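Local coordinates for protein probable benzoylformate decarboxylase (Rhodococcus jostii, PDB 7ORX) that belongs to the thiamine diphosphate-dependent enzymes and carries thiamine diphosphate together with a sodium ion, at residues T141-Q144 / A145-A149. Sequence-based numbering, arbitrary orientation.
Sequences TINQ and AIHTA
Thr148 turns OG1 back beside its own backbone N (chi1 -59°), which sets the hydroxyl against Gln144 O, and, one residue earlier, Asn143, with CG anti to its N, meets His147, whose ring swings the other way, beside its N. Both pairs are i to i+4 neighbours within helix 138-149, the crossover helix of the beta-alpha-beta unit between strands 128-130 and 157-162. Gln144 O receives two bonds from Thr148: N at 2.9 Å, and OG1 at 2.7 Å, which comes from above the carbonyl plane. The Gln144 side chain runs alongside Thr148, its CG 3.8 Å from Thr148 OG1, and then extends. The amide of Asn143 stands almost perpendicular to the imidazole (86°); ND2 meets the ring edge near its plane, 2.9 Å from His147 NE2. Gln144 OE1 accepts a hydrogen bond from Arg140, and Asn143 OD1 accepts one from Arg18, which also packs on His147. On another face Ile142 CG2 touches Ile146 CD1 at 4.0 Å, while Ala145 CB leans over Thr141 O and Ile142 O. Ala145 lies against Trp128, Val157 and Val159, on the face turned to the sheet, and Ala309 of a neighbouring subunit packs on His147 and Thr148. The second bond to Gln144 O gives the Thr148 hydroxyl hydrogen a partner within the helix itself, and with Arg18 and Arg180 both against it, the buried imidazole would probably be disfavoured from taking up a proton.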
# COMPACT_ATOMS: atom_id res chain seq x y z
N THR C 141 -12.69 -1.17 -17.26
CA THR C 141 -11.41 -1.06 -16.53
C THR C 141 -10.29 -0.81 -17.56
O THR C 141 -9.44 0.04 -17.34
CB THR C 141 -11.15 -2.28 -15.65
OG1 THR C 141 -12.09 -2.30 -14.58
CG2 THR C 141 -9.76 -2.28 -15.06
N ILE C 142 -10.28 -1.53 -18.68
CA ILE C 142 -9.24 -1.37 -19.73
C ILE C 142 -9.47 -0.05 -20.45
O ILE C 142 -8.50 0.64 -20.68
CB ILE C 142 -9.19 -2.58 -20.67
CG1 ILE C 142 -8.90 -3.84 -19.85
CG2 ILE C 142 -8.14 -2.39 -21.76
CD1 ILE C 142 -8.66 -5.04 -20.69
N ASN C 143 -10.69 0.34 -20.74
CA ASN C 143 -10.95 1.69 -21.29
C ASN C 143 -10.35 2.74 -20.36
O ASN C 143 -9.62 3.62 -20.85
CB ASN C 143 -12.43 2.05 -21.48
CG ASN C 143 -12.55 3.29 -22.34
OD1 ASN C 143 -11.95 3.35 -23.40
ND2 ASN C 143 -13.27 4.29 -21.91
N GLN C 144 -10.64 2.66 -19.06
CA GLN C 144 -10.16 3.65 -18.06
C GLN C 144 -8.61 3.63 -18.04
O GLN C 144 -7.98 4.71 -18.04
CB GLN C 144 -10.74 3.32 -16.70
CG GLN C 144 -10.12 4.09 -15.57
CD GLN C 144 -10.90 3.99 -14.27
OE1 GLN C 144 -11.76 3.12 -14.02
NE2 GLN C 144 -10.61 4.91 -13.39
N ALA C 145 -8.02 2.43 -17.99
CA ALA C 145 -6.57 2.23 -18.03
C ALA C 145 -5.98 3.03 -19.20
O ALA C 145 -4.96 3.74 -18.96
CB ALA C 145 -6.22 0.77 -18.17
N ILE C 146 -6.57 2.94 -20.39
CA ILE C 146 -5.96 3.57 -21.61
C ILE C 146 -6.10 5.08 -21.47
O ILE C 146 -5.11 5.76 -21.69
CB ILE C 146 -6.59 3.04 -22.90
CG1 ILE C 146 -6.22 1.57 -23.09
CG2 ILE C 146 -6.19 3.90 -24.09
CD1 ILE C 146 -7.17 0.82 -23.99
N HIS C 147 -7.26 5.59 -21.11
CA HIS C 147 -7.46 7.06 -21.06
C HIS C 147 -6.50 7.67 -20.04
O HIS C 147 -5.97 8.79 -20.28
CB HIS C 147 -8.89 7.39 -20.65
CG HIS C 147 -9.89 7.08 -21.70
ND1 HIS C 147 -9.74 7.53 -23.00
CD2 HIS C 147 -11.08 6.43 -21.63
CE1 HIS C 147 -10.80 7.15 -23.69
NE2 HIS C 147 -11.64 6.47 -22.87
N THR C 148 -6.41 6.99 -18.90
CA THR C 148 -5.55 7.36 -17.75
C THR C 148 -4.09 7.37 -18.23
O THR C 148 -3.41 8.34 -17.95
CB THR C 148 -5.71 6.37 -16.58
OG1 THR C 148 -7.06 6.34 -16.14
CG2 THR C 148 -4.82 6.70 -15.41
N ALA C 149 -3.61 6.34 -18.90
CA ALA C 149 -2.21 6.31 -19.41
C ALA C 149 -1.90 7.55 -20.27
O ALA C 149 -0.77 8.04 -20.13
CB ALA C 149 -1.96 5.03 -20.14